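Uncharacterized protein (PDB 3CLQ) is of unknown function but carries an AllG-type (DUF1116) domain, a family named for a subunit of oxamate carbamoyltransferase. Local coordinates at residues 131-135 with 151-155; 64-69 with 139-144. All coordinates share one frame; numbering follows the deposited sequence.

Interaction 1. Residues 131-135 with 151-155; sequences LSEQL and RLIWM
Selenomethionine Met155 reaches from helix 146-168 to Leu131, Ser132 and Glu133, and makes the tight part of this contact. The motif is a loop packed on the helix that follows it: strand 126-130, at one edge of a four-stranded antiparallel sheet, runs straight into 131-135. The Met155 chain bends at its last torsion (chi3 82°). This brings CE within 3.7 Å of Leu131 CB and places SE 4.0 Å from Glu133 CG. The Met155 and Glu133 side chains cross at about a right angle. Leu152 sets a methyl against the carboxylate, with its CD2 3.3 Å from Glu133 OE2. Leu152 also touches Phe72 of helix 60-73.

No hydrogen bond joins the two segments. The buried Glu133 carboxylate is instead satisfied by backbone N-H groups further along the loop. It makes no salt bridge with Arg151: Glu133 OE2 and Arg151 NE are 6.2 Å apart.

The other side is less enclosed and faces solvent, though its atoms still come close. There Leu135 is exposed and Arg151 partly so. Arg151 leaves the helix with CG anti to its backbone N (chi1 179°), then bends at chi3, and it also touches Phe225 of helix 216-226. Its guanidinium carries Leu135 CB over one face, and Leu135 CD2 lies 3.2 Å from Arg151 NH1.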
loop_
_atom_site.group_PDB
_atom_site.type_symbol
_atom_site.label_atom_id
_atom_site.label_comp_id
_atom_site.label_asym_id
_atom_site.label_seq_id
_atom_site.Cartn_x
_atom_site.Cartn_y
_atom_site.Cartn_z
ATOM N N LEU B 131 5.198 13.567 -16.300
ATOM C CA LEU B 131 5.452 12.271 -15.724
ATOM C C LEU B 131 6.769 12.249 -14.974
ATOM O O LEU B 131 7.675 13.024 -15.248
ATOM C CB LEU B 131 5.490 11.216 -16.819
ATOM C CG LEU B 131 4.148 10.798 -17.410
ATOM C CD1 LEU B 131 3.425 12.007 -17.996
ATOM C CD2 LEU B 131 4.382 9.754 -18.477
ATOM N N SER B 132 6.863 11.338 -14.019
ATOM C CA SER B 132 8.131 11.020 -13.408
ATOM C C SER B 132 9.038 10.343 -14.429
ATOM O O SER B 132 8.706 9.293 -14.981
ATOM C CB SER B 132 7.906 10.088 -12.214
ATOM O OG SER B 132 9.084 9.375 -11.878
ATOM N N GLU B 133 10.175 10.957 -14.705
ATOM C CA GLU B 133 11.303 10.204 -15.229
ATOM C C GLU B 133 11.589 9.409 -13.986
ATOM O O GLU B 133 11.053 9.757 -12.932
ATOM C CB GLU B 133 12.414 11.173 -15.538
ATOM C CG GLU B 133 11.881 12.431 -16.190
ATOM C CD GLU B 133 12.850 13.591 -16.107
ATOM O OE1 GLU B 133 12.584 14.506 -15.289
ATOM O OE2 GLU B 133 13.870 13.588 -16.852
ATOM N N GLN B 134 12.338 8.323 -14.010
ATOM C CA GLN B 134 12.240 7.541 -12.759
ATOM C C GLN B 134 13.524 7.418 -11.961
ATOM O O GLN B 134 13.525 6.871 -10.864
ATOM C CB GLN B 134 11.569 6.176 -12.988
ATOM C CG GLN B 134 10.043 6.229 -13.116
ATOM C CD GLN B 134 9.305 5.877 -11.806
ATOM O OE1 GLN B 134 9.116 4.700 -11.465
ATOM N NE2 GLN B 134 8.894 6.905 -11.072
ATOM N N LEU B 135 14.618 7.937 -12.505
ATOM C CA LEU B 135 15.918 7.756 -11.869
ATOM C C LEU B 135 16.281 8.902 -10.900
ATOM O O LEU B 135 15.454 9.790 -10.631
ATOM C CB LEU B 135 17.016 7.536 -12.934
ATOM C CG LEU B 135 17.358 6.087 -13.350
ATOM C CD1 LEU B 135 18.332 5.396 -12.353
ATOM C CD2 LEU B 135 16.104 5.216 -13.595
ATOM N N ARG B 151 16.361 9.359 -22.392
ATOM C CA ARG B 151 15.191 8.914 -21.642
ATOM C C ARG B 151 13.954 9.778 -21.890
ATOM O O ARG B 151 12.839 9.264 -21.981
ATOM C CB ARG B 151 15.468 8.879 -20.154
ATOM C CG ARG B 151 14.251 8.426 -19.328
ATOM C CD ARG B 151 14.689 8.234 -17.915
ATOM N NE ARG B 151 16.108 7.910 -17.950
ATOM C CZ ARG B 151 16.663 6.842 -17.388
ATOM N NH1 ARG B 151 15.926 5.976 -16.686
ATOM N NH2 ARG B 151 17.971 6.662 -17.507
ATOM N N LEU B 152 14.150 11.089 -21.976
ATOM C CA LEU B 152 13.071 11.989 -22.342
ATOM C C LEU B 152 12.442 11.633 -23.698
ATOM O O LEU B 152 11.223 11.748 -23.875
ATOM C CB LEU B 152 13.577 13.429 -22.390
ATOM C CG LEU B 152 13.470 14.250 -21.114
ATOM C CD1 LEU B 152 12.662 15.485 -21.439
ATOM C CD2 LEU B 152 12.773 13.493 -19.997
ATOM N N ILE B 153 13.276 11.229 -24.654
ATOM C CA ILE B 153 12.806 10.847 -25.991
ATOM C C ILE B 153 12.096 9.495 -25.971
ATOM O O ILE B 153 11.077 9.300 -26.636
ATOM C CB ILE B 153 13.966 10.820 -27.007
ATOM C CG1 ILE B 153 14.459 12.240 -27.256
ATOM C CG2 ILE B 153 13.537 10.179 -28.325
ATOM C CD1 ILE B 153 15.839 12.295 -27.813
ATOM N N TRP B 154 12.644 8.572 -25.189
ATOM C CA TRP B 154 12.026 7.282 -24.957
ATOM C C TRP B 154 10.632 7.475 -24.372
ATOM O O TRP B 154 9.669 6.841 -24.796
ATOM C CB TRP B 154 12.894 6.468 -24.008
ATOM C CG TRP B 154 12.346 5.110 -23.699
ATOM C CD1 TRP B 154 12.557 3.961 -24.403
ATOM C CD2 TRP B 154 11.508 4.753 -22.591
ATOM N NE1 TRP B 154 11.894 2.915 -23.809
ATOM C CE2 TRP B 154 11.244 3.375 -22.694
ATOM C CE3 TRP B 154 10.949 5.467 -21.528
ATOM C CZ2 TRP B 154 10.445 2.698 -21.775
ATOM C CZ3 TRP B 154 10.156 4.787 -20.615
ATOM C CH2 TRP B 154 9.915 3.424 -20.747
HETATM N N MSE B 155 10.518 8.371 -23.409
HETATM C CA MSE B 155 9.220 8.648 -22.805
HETATM C C MSE B 155 8.218 9.309 -23.745
HETATM O O MSE B 155 7.014 9.210 -23.538
HETATM C CB MSE B 155 9.391 9.511 -21.573
HETATM C CG MSE B 155 10.157 8.827 -20.482
HETATM SE SE MSE B 155 10.385 10.093 -19.043
HETATM C CE MSE B 155 8.653 9.930 -18.138
#

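Interaction 2. Residues 64-69 with 139-144; sequences GAVQGA and LRFGAN
Asn144 and Leu139 are the two side chains that the loop 139-144 lays against helix 60-73. Asn144 meets Gly64 and Gly68, which lie one turn apart and have no side chain on the face turned to the loop. Leu139 meets Ala65 and Gly68.

Asn144 points its side chain at the helix, with chi1 at 38°. Its CB rests 3.7 Å from Gly68 CA. The amide turns along the helix toward Gly64, and ND2 donates a hydrogen bond to Gly64 O. The modelled length of 2.4 Å between Asn144 ND2 and Gly64 O is very short and doubtful in detail. The bond is bent, with 129° at the hydrogen. Gly64 O already accepts Gly68 N at 3.0 Å and, weakly, Gln67 N. The amide is modelled as a further donor.

The CB of Leu139 points along the contact rather than at the helix. With CG anti to the backbone N (chi1 179°), the end of the chain turns in and CD1 does the touching. This methyl lies 3.7 Å from Ala65 O and 4.0 Å from Gly68 CA. Ala65 CB sits 4.0 Å from Leu139 O. Gln67 adds little beyond its CB near Asn144 ND2; its NE2 is hydrogen-bonded to Tyr55 OH.

The backbones come very near, with Ala65 CA and Gly142 CA 4.5 Å apart. Gly142 has a positive phi just after the 3-10 turn 139-141. A CB there would be jammed against the preceding carbonyl O, so the position calls for glycine. On the helix, Gly64 and Gly68 form a GxxxG sequence pattern, a small-residue face typical of close helix packing and used here against a loop.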
loop_
_atom_site.group_PDB
_atom_site.type_symbol
_atom_site.label_atom_id
_atom_site.label_comp_id
_atom_site.label_asym_id
_atom_site.label_seq_id
_atom_site.Cartn_x
_atom_site.Cartn_y
_atom_site.Cartn_z
ATOM N N GLY B 64 19.648 24.495 -15.643
ATOM C CA GLY B 64 20.000 23.225 -16.248
ATOM C C GLY B 64 18.774 22.545 -16.827
ATOM O O GLY B 64 18.849 21.847 -17.834
ATOM N N ALA B 65 17.631 22.750 -16.189
ATOM C CA ALA B 65 16.390 22.153 -16.659
ATOM C C ALA B 65 15.948 22.762 -17.988
ATOM O O ALA B 65 15.752 22.047 -18.957
ATOM C CB ALA B 65 15.317 22.297 -15.629
ATOM N N VAL B 66 15.804 24.077 -18.064
ATOM C CA VAL B 66 15.393 24.639 -19.348
ATOM C C VAL B 66 16.360 24.240 -20.468
ATOM O O VAL B 66 15.976 24.157 -21.632
ATOM C CB VAL B 66 15.226 26.181 -19.320
ATOM C CG1 VAL B 66 14.428 26.607 -18.082
ATOM C CG2 VAL B 66 16.559 26.841 -19.349
ATOM N N GLN B 67 17.609 23.973 -20.110
ATOM C CA GLN B 67 18.627 23.663 -21.110
ATOM C C GLN B 67 18.476 22.266 -21.670
ATOM O O GLN B 67 18.580 22.058 -22.883
ATOM C CB GLN B 67 20.029 23.839 -20.522
ATOM C CG GLN B 67 20.531 25.278 -20.602
ATOM C CD GLN B 67 21.633 25.548 -19.609
ATOM O OE1 GLN B 67 22.411 24.652 -19.265
ATOM N NE2 GLN B 67 21.701 26.787 -19.128
ATOM N N GLY B 68 18.237 21.310 -20.772
ATOM C CA GLY B 68 18.058 19.928 -21.171
ATOM C C GLY B 68 16.812 19.909 -22.019
ATOM O O GLY B 68 16.772 19.288 -23.077
ATOM N N ALA B 69 15.805 20.637 -21.557
ATOM C CA ALA B 69 14.516 20.674 -22.221
ATOM C C ALA B 69 14.695 21.176 -23.634
ATOM O O ALA B 69 14.235 20.545 -24.594
ATOM C CB ALA B 69 13.561 21.579 -21.468
ATOM N N LEU B 139 16.071 15.131 -15.091
ATOM C CA LEU B 139 15.882 16.516 -15.496
ATOM C C LEU B 139 15.281 17.423 -14.429
ATOM O O LEU B 139 15.705 18.572 -14.270
ATOM C CB LEU B 139 14.998 16.594 -16.733
ATOM C CG LEU B 139 14.773 18.048 -17.160
ATOM C CD1 LEU B 139 15.875 18.498 -18.106
ATOM C CD2 LEU B 139 13.384 18.258 -17.792
ATOM N N ARG B 140 14.288 16.935 -13.706
ATOM C CA ARG B 140 13.633 17.784 -12.712
ATOM C C ARG B 140 14.598 18.297 -11.619
ATOM O O ARG B 140 14.249 19.213 -10.856
ATOM C CB ARG B 140 12.402 17.104 -12.107
ATOM C CG ARG B 140 12.708 16.083 -11.049
ATOM C CD ARG B 140 11.440 15.333 -10.672
ATOM N NE ARG B 140 11.711 13.917 -10.434
ATOM C CZ ARG B 140 11.770 13.364 -9.228
ATOM N NH1 ARG B 140 11.556 14.090 -8.133
ATOM N NH2 ARG B 140 12.033 12.077 -9.111
ATOM N N PHE B 141 15.802 17.725 -11.567
ATOM C CA PHE B 141 16.840 18.160 -10.629
ATOM C C PHE B 141 17.954 18.852 -11.393
ATOM O O PHE B 141 19.004 19.151 -10.834
ATOM C CB PHE B 141 17.435 16.983 -9.848
ATOM C CG PHE B 141 16.530 16.422 -8.800
ATOM C CD1 PHE B 141 16.161 17.188 -7.702
ATOM C CD2 PHE B 141 16.051 15.121 -8.903
ATOM C CE1 PHE B 141 15.321 16.669 -6.716
ATOM C CE2 PHE B 141 15.216 14.587 -7.923
ATOM C CZ PHE B 141 14.850 15.364 -6.825
ATOM N N GLY B 142 17.731 19.071 -12.683
ATOM C CA GLY B 142 18.612 19.924 -13.466
ATOM C C GLY B 142 19.650 19.199 -14.297
ATOM O O GLY B 142 20.416 19.849 -15.015
ATOM N N ALA B 143 19.667 17.861 -14.214
ATOM C CA ALA B 143 20.643 17.042 -14.946
ATOM C C ALA B 143 20.351 17.014 -16.448
ATOM O O ALA B 143 19.195 16.938 -16.851
ATOM C CB ALA B 143 20.669 15.641 -14.387
ATOM N N ASN B 144 21.390 17.081 -17.278
ATOM C CA ASN B 144 21.188 17.089 -18.743
ATOM C C ASN B 144 22.289 16.456 -19.585
ATOM O O ASN B 144 22.748 17.049 -20.542
ATOM C CB ASN B 144 20.849 18.497 -19.266
ATOM C CG ASN B 144 21.634 19.589 -18.560
ATOM O OD1 ASN B 144 22.852 19.529 -18.456
ATOM N ND2 ASN B 144 20.933 20.598 -18.081
#

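Interactions 1 and 2 share one loop, which runs from strand 126-130 to helix 146-168. Its start packs on that helix in interaction 1, and its later part packs on helix 60-73 in interaction 2. Their centres are about 12 Å apart. Glu133 joins them directly: its OE2 lies 3.2 Å from Leu139 N, a probable hydrogen bond. Glu133 OE1 is 3.4 Å from Arg140 N, which is weak at most. Through this carboxylate the start of the loop is linked to its middle, around 139-140. The centre of each contact lies about 18 Å from the centre of the chain, on the same side. No ligand or established active site can be assigned to either.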